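PDB 2EHH: 4-hydroxy-tetrahydrodipicolinate synthase from Aquifex aeolicus, which probably catalyses the condensation of pyruvate with aspartate semialdehyde to 4-hydroxy-tetrahydrodipicolinate, a step of lysine biosynthesis, and works as a homotetramer. Local coordinates for residues L39-T44 with E56-F61; I142-M147 with V174-E179. All blocks are in the same frame, centred on the assembly; numbering follows the deposited sequence.

Overall arrangement
Contact 1 and contact 2 sample two layers of one (beta/alpha)8 barrel: strand against helix, and helix against helix. Contact 1 comes first along the chain and is buried, joining the end of strand 37-40 to helix 52-66. Contact 2 follows, after contact 1 has closed, and pairs two outer helices, 144-153 and 167-177, nearer the surface. Their centres lie about 27 Å apart and their nearest atoms about 14 Å, so they do not touch. Both belong to the same barrel: strand 37-40 leads into Thr-43, predicted to belong to a proton relay, and Thr-44, predicted to bind pyruvate, while in the chain between the two helices of contact 2 comes strand 157-162 of the inner barrel, which carries Lys-161, the predicted Schiff-base lysine.

Contact 1. Residues L39-T44 with E56-F61; sequences LVCGTT and EKVIEF
In the beta-alpha-beta unit formed by strand 37-40, helix 52-66 and strand 71-75, Val-40, the last residue of the strand, and Cys-41 just after it meet Val-58 and Ile-59 on the helix. The closest touch is made by sulphur: Cys-41 SG lies 3.6 Å from Val-58 CG1 and 3.8 Å from Val-58 CB. That methyl is anti to the backbone N of Val-58 (chi1 165°), which turns it toward the strand, where it touches both the sulphur and Val-40, whose CB is 4.1 Å from Val-58 CG1. Ile-59 takes part through its CG1, 4.2 Å from Cys-41 SG and equally far from Val-40 CG2. No hydrogen bond crosses here; strand and helix meet through apolar side chains, as in the layer between the inner sheet and the outer helices of a TIM barrel. Backbone bonds from Val-40 to Ile-73 and Gly-75 tie the strand to its neighbour, while Val-58 also rests on Tyr-20 and Leu-23 of helix 20-31. Beyond Cys-41 the chain turns into the predicted active site: Thr-44, a predicted pyruvate ligand, bonds through OG1 to Asn-248 OD1, and OG1 of Thr-43, assigned to the proton relay, makes a weak hydrogen bond to Tyr-106 OH of a second subunit.

Contact 2. Residues I142-M147 with V174-E179; sequences ISVDTM and VKRLGE
Val-144 O sits 4.2 Å over one face of the Arg-176 guanidinium, nearer its margin than its middle, and the carboxylate of Asp-145 lies at the guanidinium's edge, the two planes 79° apart. This salt bridge links neighbouring outer helices of the TIM barrel, 144-153 and 167-177, near the surface. NH1 and NH2 of Arg-176 both grip the single oxygen Asp-145 OD1. The NH2 bond is 2.7 Å to Asp-145 OD1, nearly along its C-O axis, with an N-H...O angle of 150°. NH1 reaches Asp-145 OD1 at 2.9 Å on the anti side, from the opposite face of the carboxylate, and is more bent. The CB of Asp-145 points away from the partner helix; CG, anti to the carbonyl carbon (chi1 -82°), swings the carboxylate back to meet the arginine. An alanine in place of Arg-176, lacking CD and the guanidinium, would probably leave Asp-145 OD1 without its charged mate here and open a gap beside Val-144 CG1. Beneath the ion pair, Leu-177 puts CD1 on Val-144 CG1 and CD2 on Met-147 CB, each at 4.2 Å, and also touches Phe-148 and Ala-151. The N terminus of helix 144-153 is capped by Ser-143, whose OG accepts from Thr-146 N at 3.0 Å.

Contact 1. Residues L39-T44 with E56-F61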
loop_
_atom_site.group_PDB
_atom_site.type_symbol
_atom_site.label_atom_id
_atom_site.label_comp_id
_atom_site.label_asym_id
_atom_site.label_seq_id
_atom_site.Cartn_x
_atom_site.Cartn_y
_atom_site.Cartn_z
ATOM N N LEU A 39 -11.265 -18.167 -22.911
ATOM C CA LEU A 39 -11.583 -18.374 -21.507
ATOM C C LEU A 39 -12.989 -17.829 -21.336
ATOM O O LEU A 39 -13.224 -16.639 -21.551
ATOM C CB LEU A 39 -10.630 -17.585 -20.605
ATOM C CG LEU A 39 -11.131 -17.324 -19.180
ATOM C CD1 LEU A 39 -11.245 -18.634 -18.422
ATOM C CD2 LEU A 39 -10.183 -16.369 -18.465
ATOM N N VAL A 40 -13.927 -18.697 -20.974
ATOM C CA VAL A 40 -15.301 -18.257 -20.771
ATOM C C VAL A 40 -15.649 -18.273 -19.285
ATOM O O VAL A 40 -15.128 -19.085 -18.523
ATOM C CB VAL A 40 -16.302 -19.153 -21.539
ATOM C CG1 VAL A 40 -16.079 -19.005 -23.034
ATOM C CG2 VAL A 40 -16.131 -20.606 -21.124
ATOM N N CYS A 41 -16.517 -17.353 -18.880
ATOM C CA CYS A 41 -16.946 -17.254 -17.492
ATOM C C CYS A 41 -15.849 -16.819 -16.541
ATOM O O CYS A 41 -15.797 -17.271 -15.399
ATOM C CB CYS A 41 -17.532 -18.582 -17.026
ATOM S SG CYS A 41 -18.970 -19.035 -17.976
ATOM N N GLY A 42 -14.971 -15.946 -17.022
ATOM C CA GLY A 42 -13.915 -15.428 -16.176
ATOM C C GLY A 42 -14.384 -14.085 -15.643
ATOM O O GLY A 42 -15.554 -13.719 -15.809
ATOM N N THR A 43 -13.485 -13.340 -15.010
ATOM C CA THR A 43 -13.834 -12.030 -14.469
ATOM C C THR A 43 -14.335 -11.122 -15.585
ATOM O O THR A 43 -15.316 -10.391 -15.424
ATOM C CB THR A 43 -12.612 -11.362 -13.817
ATOM O OG1 THR A 43 -12.029 -12.264 -12.873
ATOM C CG2 THR A 43 -13.018 -10.080 -13.107
ATOM N N THR A 44 -13.647 -11.168 -16.718
ATOM C CA THR A 44 -14.015 -10.354 -17.863
ATOM C C THR A 44 -15.359 -10.809 -18.420
ATOM O O THR A 44 -16.074 -10.032 -19.046
ATOM C CB THR A 44 -12.925 -10.436 -18.947
ATOM O OG1 THR A 44 -11.672 -10.044 -18.368
ATOM C CG2 THR A 44 -13.247 -9.508 -20.123
ATOM N N GLU A 56 -22.606 -23.146 -16.254
ATOM C CA GLU A 56 -22.528 -24.446 -16.901
ATOM C C GLU A 56 -23.065 -24.434 -18.327
ATOM O O GLU A 56 -22.541 -25.134 -19.191
ATOM C CB GLU A 56 -23.223 -25.519 -16.047
ATOM C CG GLU A 56 -24.659 -25.258 -15.669
ATOM C CD GLU A 56 -25.118 -26.163 -14.530
ATOM O OE1 GLU A 56 -24.429 -27.170 -14.245
ATOM O OE2 GLU A 56 -26.170 -25.868 -13.921
ATOM N N LYS A 57 -24.080 -23.615 -18.587
ATOM C CA LYS A 57 -24.657 -23.528 -19.927
ATOM C C LYS A 57 -23.682 -22.852 -20.900
ATOM O O LYS A 57 -23.535 -23.278 -22.049
ATOM C CB LYS A 57 -25.970 -22.746 -19.885
ATOM C CG LYS A 57 -26.761 -22.748 -21.190
ATOM C CD LYS A 57 -27.267 -24.142 -21.553
ATOM C CE LYS A 57 -28.241 -24.099 -22.728
ATOM N NZ LYS A 57 -27.691 -23.385 -23.919
ATOM N N VAL A 58 -23.020 -21.795 -20.441
ATOM C CA VAL A 58 -22.065 -21.083 -21.285
ATOM C C VAL A 58 -20.858 -21.959 -21.601
ATOM O O VAL A 58 -20.382 -21.983 -22.737
ATOM C CB VAL A 58 -21.593 -19.772 -20.613
ATOM C CG1 VAL A 58 -20.346 -19.236 -21.308
ATOM C CG2 VAL A 58 -22.708 -18.737 -20.684
ATOM N N ILE A 59 -20.363 -22.675 -20.598
ATOM C CA ILE A 59 -19.217 -23.548 -20.794
ATOM C C ILE A 59 -19.585 -24.650 -21.791
ATOM O O ILE A 59 -18.878 -24.887 -22.770
ATOM C CB ILE A 59 -18.772 -24.186 -19.461
ATOM C CG1 ILE A 59 -18.275 -23.094 -18.505
ATOM C CG2 ILE A 59 -17.662 -25.207 -19.708
ATOM C CD1 ILE A 59 -18.038 -23.581 -17.075
ATOM N N GLU A 60 -20.705 -25.313 -21.539
ATOM C CA GLU A 60 -21.168 -26.383 -22.412
ATOM C C GLU A 60 -21.362 -25.862 -23.838
ATOM O O GLU A 60 -20.984 -26.518 -24.812
ATOM C CB GLU A 60 -22.469 -26.955 -21.852
ATOM C CG GLU A 60 -23.079 -28.069 -22.664
ATOM C CD GLU A 60 -24.234 -28.729 -21.937
ATOM O OE1 GLU A 60 -25.137 -28.000 -21.470
ATOM O OE2 GLU A 60 -24.237 -29.974 -21.836
ATOM N N PHE A 61 -21.934 -24.667 -23.953
ATOM C CA PHE A 61 -22.174 -24.040 -25.252
ATOM C C PHE A 61 -20.871 -23.715 -25.991
ATOM O O PHE A 61 -20.742 -23.969 -27.190
ATOM C CB PHE A 61 -22.974 -22.747 -25.065
ATOM C CG PHE A 61 -23.185 -21.973 -26.336
ATOM C CD1 PHE A 61 -24.174 -22.348 -27.238
ATOM C CD2 PHE A 61 -22.385 -20.878 -26.641
ATOM C CE1 PHE A 61 -24.364 -21.640 -28.424
ATOM C CE2 PHE A 61 -22.567 -20.165 -27.824
ATOM C CZ PHE A 61 -23.558 -20.546 -28.716
#

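Contact 2. Residues I142-M147 with V174-E179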
loop_
_atom_site.group_PDB
_atom_site.type_symbol
_atom_site.label_atom_id
_atom_site.label_comp_id
_atom_site.label_asym_id
_atom_site.label_seq_id
_atom_site.Cartn_x
_atom_site.Cartn_y
_atom_site.Cartn_z
ATOM N N ILE A 142 -1.633 -16.084 -3.342
ATOM C CA ILE A 142 -1.129 -17.430 -3.129
ATOM C C ILE A 142 0.393 -17.325 -3.256
ATOM O O ILE A 142 0.912 -16.868 -4.277
ATOM C CB ILE A 142 -1.719 -18.406 -4.169
ATOM C CG1 ILE A 142 -1.282 -19.838 -3.848
ATOM C CG2 ILE A 142 -1.320 -17.984 -5.574
ATOM C CD1 ILE A 142 -2.052 -20.905 -4.638
ATOM N N SER A 143 1.104 -17.717 -2.205
ATOM C CA SER A 143 2.564 -17.627 -2.202
ATOM C C SER A 143 3.199 -18.598 -3.186
ATOM O O SER A 143 2.586 -19.590 -3.585
ATOM C CB SER A 143 3.116 -17.920 -0.810
ATOM O OG SER A 143 3.065 -19.311 -0.548
ATOM N N VAL A 144 4.434 -18.317 -3.572
ATOM C CA VAL A 144 5.126 -19.202 -4.495
ATOM C C VAL A 144 5.369 -20.538 -3.785
ATOM O O VAL A 144 5.336 -21.599 -4.412
ATOM C CB VAL A 144 6.455 -18.574 -4.972
ATOM C CG1 VAL A 144 7.172 -19.522 -5.929
ATOM C CG2 VAL A 144 6.163 -17.242 -5.677
ATOM N N ASP A 145 5.599 -20.487 -2.475
ATOM C CA ASP A 145 5.795 -21.713 -1.699
ATOM C C ASP A 145 4.574 -22.612 -1.890
ATOM O O ASP A 145 4.702 -23.801 -2.165
ATOM C CB ASP A 145 5.940 -21.409 -0.201
ATOM C CG ASP A 145 7.343 -20.970 0.187
ATOM O OD1 ASP A 145 8.259 -21.057 -0.653
ATOM O OD2 ASP A 145 7.530 -20.547 1.349
ATOM N N THR A 146 3.385 -22.035 -1.743
ATOM C CA THR A 146 2.147 -22.792 -1.889
ATOM C C THR A 146 1.995 -23.310 -3.317
ATOM O O THR A 146 1.639 -24.469 -3.524
ATOM C CB THR A 146 0.921 -21.931 -1.513
ATOM O OG1 THR A 146 1.029 -21.532 -0.144
ATOM C CG2 THR A 146 -0.378 -22.717 -1.703
ATOM N N MET A 147 2.273 -22.454 -4.299
ATOM C CA MET A 147 2.176 -22.855 -5.698
ATOM C C MET A 147 3.127 -24.013 -5.971
ATOM O O MET A 147 2.782 -24.963 -6.667
ATOM C CB MET A 147 2.528 -21.687 -6.619
ATOM C CG MET A 147 1.537 -20.532 -6.568
ATOM S SD MET A 147 2.064 -19.133 -7.570
ATOM C CE MET A 147 1.800 -19.778 -9.210
ATOM N N VAL A 174 8.915 -18.879 -12.297
ATOM C CA VAL A 174 9.631 -19.516 -13.400
ATOM C C VAL A 174 10.827 -20.328 -12.892
ATOM O O VAL A 174 11.033 -21.475 -13.293
ATOM C CB VAL A 174 10.131 -18.470 -14.418
ATOM C CG1 VAL A 174 11.066 -19.127 -15.436
ATOM C CG2 VAL A 174 8.937 -17.837 -15.129
ATOM N N LYS A 175 11.598 -19.733 -11.990
ATOM C CA LYS A 175 12.775 -20.394 -11.443
ATOM C C LYS A 175 12.464 -21.598 -10.562
ATOM O O LYS A 175 13.063 -22.659 -10.721
ATOM C CB LYS A 175 13.620 -19.391 -10.649
ATOM C CG LYS A 175 14.880 -19.995 -10.035
ATOM C CD LYS A 175 15.697 -18.947 -9.300
ATOM C CE LYS A 175 16.937 -19.559 -8.668
ATOM N NZ LYS A 175 17.818 -20.197 -9.682
ATOM N N ARG A 176 11.523 -21.441 -9.639
ATOM C CA ARG A 176 11.185 -22.525 -8.727
ATOM C C ARG A 176 10.283 -23.641 -9.249
ATOM O O ARG A 176 10.547 -24.810 -8.974
ATOM C CB ARG A 176 10.579 -21.954 -7.442
ATOM C CG ARG A 176 11.527 -21.074 -6.650
ATOM C CD ARG A 176 10.868 -20.607 -5.374
ATOM N NE ARG A 176 10.523 -21.739 -4.521
ATOM C CZ ARG A 176 9.797 -21.643 -3.413
ATOM N NH1 ARG A 176 9.533 -22.731 -2.701
ATOM N NH2 ARG A 176 9.334 -20.458 -3.023
ATOM N N LEU A 177 9.229 -23.307 -9.990
ATOM C CA LEU A 177 8.317 -24.349 -10.478
ATOM C C LEU A 177 8.824 -25.115 -11.687
ATOM O O LEU A 177 8.320 -26.188 -12.010
ATOM C CB LEU A 177 6.923 -23.777 -10.767
ATOM C CG LEU A 177 6.026 -23.717 -9.522
ATOM C CD1 LEU A 177 6.655 -22.786 -8.486
ATOM C CD2 LEU A 177 4.625 -23.246 -9.897
ATOM N N GLY A 178 9.821 -24.571 -12.362
ATOM C CA GLY A 178 10.365 -25.282 -13.498
ATOM C C GLY A 178 9.581 -25.299 -14.793
ATOM O O GLY A 178 8.420 -24.900 -14.865
ATOM N N GLU A 179 10.248 -25.821 -15.817
ATOM C CA GLU A 179 9.741 -25.905 -17.189
ATOM C C GLU A 179 8.406 -26.577 -17.495
ATOM O O GLU A 179 7.780 -26.233 -18.497
ATOM C CB GLU A 179 10.827 -26.531 -18.065
ATOM C CG GLU A 179 12.160 -25.790 -17.905
ATOM C CD GLU A 179 13.324 -26.431 -18.651
ATOM O OE1 GLU A 179 13.220 -27.615 -19.039
ATOM O OE2 GLU A 179 14.360 -25.752 -18.835
#